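Local structure of nicotinate phosphoribosyltransferase (Saccharomyces cerevisiae, 1VLP) at residues A[142-147]-A[190-195]; A[198-203]-A[225-230]. The protein catalyses the ATP-dependent formation of nicotinate ribonucleotide from nicotinate and 5-phosphoribosyl 1-diphosphate, the first step in making NAD from nicotinic acid. All blocks are in the same frame, centred on the assembly; numbering follows the deposited sequence.

Overall arrangement
Contact 1 joins the N-terminal part of helix 144-159 to the loop that leaves strand 186-188; contact 2 joins helix 197-213, which follows that loop, to strand 222-225 and helix 228-234. Their centres lie about 11 Å apart, and loop side chains connect them: Arg194 NH1 is 2.9 Å from Gln200 OE1, and Thr191 OG1 is 3.0 Å from Gln200 NE2, both probable hydrogen bonds. Contact 1 borders the probable nicotinate site, its Glu144 and Arg192 side chains about 3 Å from those of Tyr27 and Phe189 respectively; that of Arg192 is also about 6 Å from a bound phosphate, probably from the crystallisation liquor. Contact 2 lies farther off, the Gln200 side chain about 7 Å from that of Phe189.

Contact 1: A[142-147]-A[190-195]; sequences LYEIPL and GTRRRR
The N-terminal part of helix 144-159 meets the loop after strand 186-188 where Ile145 and Arg192 bring their CA atoms to 5.2 Å. The loop folds into a type I beta turn from Thr191 to Arg194, closed by Arg194 N bonding to Thr191 O, while Leu147 N bonds to Tyr143 O in the helical turn. Ile145 supplies most of the nonpolar surface on the helix side. Its CG2 methyl serves two neighbours: it meets the methyl of Thr191, and Ile145 CG2 also lies 3.7 Å from Arg192 CG. The CG2 to CG2 distance between Ile145 and Thr191 is a tight 3.3 Å, with the two side chains crossing at about a right angle. Threonine suits this place because a chi1 of -59° puts OG1 beside the backbone N and leaves the methyl anti to it, facing the isoleucine, whereas OG1 bonds to Gln200. Arg192 likewise offers a methylene to Ile145 and a charge beyond it. A bend at chi3 (-74°) turns its guanidinium toward Glu144, and NH1 makes a long, weak salt bridge of 3.4 Å to Glu144 OE2. The carboxylate oxygen lies at the edge of the guanidinium, near its plane, although the two flat groups stand almost perpendicular, at 89°. Glu144 is gripped more firmly through its other oxygen: OE1 takes a hydrogen bond from Tyr27 and a salt bridge from Lys28. Together these side chains bring the N-terminal domain against the parallel-stranded domain of a type II phosphoribosyltransferase. Tyr27, which Glu144 holds, and Phe189, just before the loop, probably bind nicotinate, as in relatives, so this junction probably borders the nicotinate pocket.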
loop_
_atom_site.group_PDB
_atom_site.type_symbol
_atom_site.label_atom_id
_atom_site.label_comp_id
_atom_site.label_asym_id
_atom_site.label_seq_id
_atom_site.Cartn_x
_atom_site.Cartn_y
_atom_site.Cartn_z
ATOM N N LEU A 142 6.146 -8.460 5.589
ATOM C CA LEU A 142 6.769 -7.916 4.395
ATOM C C LEU A 142 6.286 -8.571 3.107
ATOM O O LEU A 142 6.536 -8.047 2.031
ATOM C CB LEU A 142 8.296 -8.018 4.505
ATOM C CG LEU A 142 8.940 -7.180 5.617
ATOM C CD1 LEU A 142 10.488 -7.191 5.452
ATOM C CD2 LEU A 142 8.419 -5.755 5.659
ATOM N N TYR A 143 5.683 -9.759 3.159
ATOM C CA TYR A 143 5.399 -10.479 1.871
ATOM C C TYR A 143 4.421 -9.823 0.930
ATOM O O TYR A 143 4.577 -9.976 -0.285
ATOM C CB TYR A 143 4.895 -11.879 2.155
ATOM C CG TYR A 143 5.951 -12.825 2.621
ATOM C CD1 TYR A 143 6.860 -13.372 1.723
ATOM C CD2 TYR A 143 6.041 -13.209 3.973
ATOM C CE1 TYR A 143 7.795 -14.294 2.137
ATOM C CE2 TYR A 143 6.988 -14.110 4.392
ATOM C CZ TYR A 143 7.867 -14.650 3.475
ATOM O OH TYR A 143 8.817 -15.559 3.888
ATOM N N GLU A 144 3.411 -9.129 1.471
ATOM C CA GLU A 144 2.311 -8.595 0.636
ATOM C C GLU A 144 2.820 -7.956 -0.691
ATOM O O GLU A 144 2.449 -8.386 -1.806
ATOM C CB GLU A 144 1.484 -7.581 1.427
ATOM C CG GLU A 144 0.297 -7.013 0.661
ATOM C CD GLU A 144 -0.223 -5.667 1.195
ATOM O OE1 GLU A 144 0.305 -5.090 2.195
ATOM O OE2 GLU A 144 -1.215 -5.191 0.613
ATOM N N ILE A 145 3.676 -6.956 -0.590
ATOM C CA ILE A 145 4.047 -6.165 -1.764
ATOM C C ILE A 145 4.851 -6.943 -2.770
ATOM O O ILE A 145 4.440 -7.002 -3.934
ATOM C CB ILE A 145 4.821 -4.900 -1.368
ATOM C CG1 ILE A 145 4.024 -4.197 -0.295
ATOM C CG2 ILE A 145 5.084 -3.958 -2.570
ATOM C CD1 ILE A 145 2.858 -3.728 -0.628
ATOM N N PRO A 146 5.996 -7.524 -2.361
ATOM C CA PRO A 146 6.763 -8.282 -3.363
ATOM C C PRO A 146 5.956 -9.422 -3.972
ATOM O O PRO A 146 6.094 -9.706 -5.148
ATOM C CB PRO A 146 8.016 -8.752 -2.609
ATOM C CG PRO A 146 7.685 -8.574 -1.144
ATOM C CD PRO A 146 6.674 -7.495 -1.045
ATOM N N LEU A 147 5.112 -10.113 -3.205
ATOM C CA LEU A 147 4.331 -11.194 -3.816
ATOM C C LEU A 147 3.394 -10.647 -4.891
ATOM O O LEU A 147 3.286 -11.209 -5.973
ATOM C CB LEU A 147 3.533 -11.948 -2.764
ATOM C CG LEU A 147 4.366 -12.786 -1.817
ATOM C CD1 LEU A 147 3.460 -13.593 -0.918
ATOM C CD2 LEU A 147 5.366 -13.704 -2.521
ATOM N N GLY A 190 2.561 2.986 -6.955
ATOM C CA GLY A 190 2.133 1.869 -7.789
ATOM C C GLY A 190 2.926 0.562 -7.695
ATOM O O GLY A 190 2.782 -0.295 -8.553
ATOM N N THR A 191 3.718 0.364 -6.631
ATOM C CA THR A 191 4.540 -0.852 -6.556
ATOM C C THR A 191 3.706 -2.152 -6.705
ATOM O O THR A 191 4.000 -3.015 -7.551
ATOM C CB THR A 191 5.376 -0.909 -5.267
ATOM O OG1 THR A 191 6.223 0.224 -5.220
ATOM C CG2 THR A 191 6.181 -2.215 -5.184
ATOM N N ARG A 192 2.646 -2.255 -5.907
ATOM C CA ARG A 192 1.946 -3.524 -5.762
ATOM C C ARG A 192 1.301 -3.981 -7.066
ATOM O O ARG A 192 1.304 -5.173 -7.368
ATOM C CB ARG A 192 0.884 -3.414 -4.703
ATOM C CG ARG A 192 1.457 -3.443 -3.342
ATOM C CD ARG A 192 0.352 -3.217 -2.327
ATOM N NE ARG A 192 -0.059 -1.821 -2.341
ATOM C CZ ARG A 192 -1.057 -1.359 -1.620
ATOM N NH1 ARG A 192 -1.727 -2.204 -0.832
ATOM N NH2 ARG A 192 -1.394 -0.074 -1.707
ATOM N N ARG A 193 0.842 -3.044 -7.881
ATOM C CA ARG A 193 0.234 -3.489 -9.127
ATOM C C ARG A 193 0.991 -3.121 -10.385
ATOM O O ARG A 193 0.408 -3.042 -11.462
ATOM C CB ARG A 193 -1.219 -3.113 -9.195
ATOM C CG ARG A 193 -2.095 -4.184 -8.541
ATOM C CD ARG A 193 -3.565 -3.856 -8.724
ATOM N NE ARG A 193 -4.358 -4.421 -7.650
ATOM C CZ ARG A 193 -5.660 -4.221 -7.504
ATOM N NH1 ARG A 193 -6.319 -3.454 -8.364
ATOM N NH2 ARG A 193 -6.295 -4.786 -6.488
ATOM N N ARG A 194 2.303 -2.910 -10.260
ATOM C CA ARG A 194 3.088 -2.623 -11.407
ATOM C C ARG A 194 3.023 -3.794 -12.408
ATOM O O ARG A 194 2.984 -4.991 -12.028
ATOM C CB ARG A 194 4.536 -2.338 -11.033
ATOM C CG ARG A 194 5.274 -3.519 -10.509
ATOM C CD ARG A 194 6.547 -3.043 -9.763
ATOM N NE ARG A 194 7.393 -4.154 -9.384
ATOM C CZ ARG A 194 8.406 -4.080 -8.518
ATOM N NH1 ARG A 194 8.694 -2.934 -7.889
ATOM N NH2 ARG A 194 9.097 -5.184 -8.231
ATOM N N ARG A 195 3.064 -3.436 -13.681
ATOM C CA ARG A 195 3.104 -4.448 -14.735
ATOM C C ARG A 195 4.423 -5.250 -14.698
ATOM O O ARG A 195 4.454 -6.495 -14.974
ATOM C CB ARG A 195 2.865 -3.814 -16.094
ATOM C CG ARG A 195 2.856 -4.887 -17.159
ATOM C CD ARG A 195 2.073 -4.457 -18.396
ATOM N NE ARG A 195 0.675 -4.249 -18.060
ATOM C CZ ARG A 195 -0.349 -4.368 -18.896
ATOM N NH1 ARG A 195 -0.196 -4.810 -20.124
ATOM N NH2 ARG A 195 -1.567 -4.087 -18.468
#

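Contact 2: A[198-203]-A[225-230]; sequences KAQDLI and TSNILF
Helix 197-213 passes the N-terminal turn of helix 228-234, the backbones coming closest at Asp201 and Phe230, whose CA atoms are 7.6 Å apart. Phe230 carries most of the contact from its side: its ring points at the helix and is met along its rim by two consecutive residues. Gln200 OE1 lies 3.3 Å from CE2 of Phe230, and Asp201 OD1 is 3.4 Å from CE1 of the same ring; both oxygens approach near the ring plane, where the aromatic hydrogens carry a slight positive charge. The Asp201 carboxylate is turned only 29° from the ring, the Gln200 amide 57°. Methylenes complete the fit, with Gln200 CG 3.5 Å from Phe230 CE2. Having its CG anti to the backbone N (chi1 -175°) and extended beyond, Gln200 spans the space toward Asn227.

Strand 222-225 belongs to the parallel strands of the barrel-like alpha/beta domain, and the chain passes from it into helix 228-234 by a short, well-braced turn. Thr225 OG1 accepts from Asn227 N in an ST turn, and Asn227 is the N-cap of the helix, its OD1 taking the hydrogen of Phe230 N at 2.9 Å. Asparagine suits the cap because its short side chain brings OD1 back to that N-H, while ND2 can still donate to Asp23 and Thr191. Gln200 makes similar use of both ends of its amide, OE1 accepting from Arg194 while NE2 donates to Glu188, so this buried polar group is well satisfied. Across the ring, Asp201 OD1 also receives Tyr234 OH and a salt bridge from Lys233, tying it to the same helix that carries Phe230.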
loop_
_atom_site.group_PDB
_atom_site.type_symbol
_atom_site.label_atom_id
_atom_site.label_comp_id
_atom_site.label_asym_id
_atom_site.label_seq_id
_atom_site.Cartn_x
_atom_site.Cartn_y
_atom_site.Cartn_z
ATOM N N LYS A 198 10.489 -3.111 -14.428
ATOM C CA LYS A 198 10.930 -2.231 -15.486
ATOM C C LYS A 198 9.891 -1.150 -15.746
ATOM O O LYS A 198 10.277 -0.013 -16.004
ATOM C CB LYS A 198 11.212 -3.022 -16.744
ATOM C CG LYS A 198 11.536 -2.197 -17.924
ATOM C CD LYS A 198 11.919 -3.039 -19.114
ATOM C CE LYS A 198 11.945 -2.218 -20.381
ATOM N NZ LYS A 198 12.680 -2.904 -21.511
ATOM N N ALA A 199 8.597 -1.494 -15.705
ATOM C CA ALA A 199 7.504 -0.517 -15.957
ATOM C C ALA A 199 7.579 0.587 -14.930
ATOM O O ALA A 199 7.479 1.769 -15.242
ATOM C CB ALA A 199 6.097 -1.184 -15.914
ATOM N N GLN A 200 7.705 0.192 -13.681
ATOM C CA GLN A 200 7.803 1.196 -12.624
ATOM C C GLN A 200 9.066 2.069 -12.773
ATOM O O GLN A 200 8.993 3.273 -12.620
ATOM C CB GLN A 200 7.696 0.540 -11.241
ATOM C CG GLN A 200 7.671 1.547 -10.053
ATOM C CD GLN A 200 7.331 0.868 -8.747
ATOM O OE1 GLN A 200 7.707 -0.251 -8.559
ATOM N NE2 GLN A 200 6.687 1.585 -7.802
ATOM N N ASP A 201 10.201 1.467 -13.096
ATOM C CA ASP A 201 11.407 2.234 -13.368
ATOM C C ASP A 201 11.250 3.269 -14.507
ATOM O O ASP A 201 11.709 4.418 -14.410
ATOM C CB ASP A 201 12.566 1.306 -13.653
ATOM C CG ASP A 201 13.871 2.075 -13.820
ATOM O OD1 ASP A 201 14.389 2.618 -12.808
ATOM O OD2 ASP A 201 14.341 2.146 -14.951
ATOM N N LEU A 202 10.562 2.863 -15.579
ATOM C CA LEU A 202 10.330 3.787 -16.691
ATOM C C LEU A 202 9.429 4.937 -16.295
ATOM O O LEU A 202 9.690 6.064 -16.684
ATOM C CB LEU A 202 9.744 3.069 -17.902
ATOM C CG LEU A 202 10.700 2.186 -18.677
ATOM C CD1 LEU A 202 9.861 1.403 -19.667
ATOM C CD2 LEU A 202 11.762 3.047 -19.324
ATOM N N ILE A 203 8.379 4.681 -15.511
ATOM C CA ILE A 203 7.507 5.769 -15.048
ATOM C C ILE A 203 8.229 6.686 -14.038
ATOM O O ILE A 203 8.034 7.890 -14.058
ATOM C CB ILE A 203 6.078 5.295 -14.673
ATOM C CG1 ILE A 203 6.045 4.548 -13.368
ATOM C CG2 ILE A 203 5.455 4.538 -15.836
ATOM C CD1 ILE A 203 6.017 5.461 -12.165
ATOM N N THR A 225 8.083 8.784 -3.552
ATOM C CA THR A 225 7.506 7.490 -3.929
ATOM C C THR A 225 7.382 6.631 -2.698
ATOM O O THR A 225 8.214 6.698 -1.771
ATOM C CB THR A 225 8.315 6.736 -5.037
ATOM O OG1 THR A 225 7.776 5.419 -5.260
ATOM C CG2 THR A 225 9.752 6.697 -4.735
ATOM N N SER A 226 6.335 5.817 -2.693
ATOM C CA SER A 226 6.247 4.796 -1.651
ATOM C C SER A 226 7.334 3.726 -1.730
ATOM O O SER A 226 7.636 3.069 -0.740
ATOM C CB SER A 226 4.872 4.152 -1.581
ATOM O OG SER A 226 4.632 3.309 -2.665
ATOM N N ASN A 227 7.930 3.534 -2.896
ATOM C CA ASN A 227 8.885 2.462 -3.078
ATOM C C ASN A 227 10.261 2.926 -2.602
ATOM O O ASN A 227 10.904 3.831 -3.204
ATOM C CB ASN A 227 8.898 2.039 -4.537
ATOM C CG ASN A 227 9.781 0.831 -4.778
ATOM O OD1 ASN A 227 11.001 0.906 -4.633
ATOM N ND2 ASN A 227 9.166 -0.307 -5.120
ATOM N N ILE A 228 10.716 2.322 -1.519
ATOM C CA ILE A 228 11.909 2.805 -0.876
ATOM C C ILE A 228 13.114 2.659 -1.805
ATOM O O ILE A 228 13.990 3.558 -1.838
ATOM C CB ILE A 228 12.174 2.060 0.446
ATOM C CG1 ILE A 228 10.971 2.076 1.380
ATOM C CG2 ILE A 228 13.352 2.647 1.165
ATOM C CD1 ILE A 228 11.173 1.129 2.541
ATOM N N LEU A 229 13.165 1.560 -2.579
ATOM C CA LEU A 229 14.301 1.339 -3.487
ATOM C C LEU A 229 14.371 2.427 -4.572
ATOM O O LEU A 229 15.459 2.927 -4.848
ATOM C CB LEU A 229 14.234 -0.051 -4.151
ATOM C CG LEU A 229 15.522 -0.519 -4.822
ATOM C CD1 LEU A 229 16.634 -0.573 -3.817
ATOM C CD2 LEU A 229 15.332 -1.845 -5.389
ATOM N N PHE A 230 13.224 2.759 -5.154
ATOM C CA PHE A 230 13.151 3.827 -6.176
ATOM C C PHE A 230 13.366 5.190 -5.570
ATOM O O PHE A 230 13.933 6.054 -6.217
ATOM C CB PHE A 230 11.864 3.772 -6.966
ATOM C CG PHE A 230 11.845 2.660 -8.004
ATOM C CD1 PHE A 230 12.807 2.636 -8.989
ATOM C CD2 PHE A 230 10.879 1.679 -8.005
ATOM C CE1 PHE A 230 12.819 1.661 -9.976
ATOM C CE2 PHE A 230 10.882 0.628 -9.009
ATOM C CZ PHE A 230 11.867 0.641 -9.978
#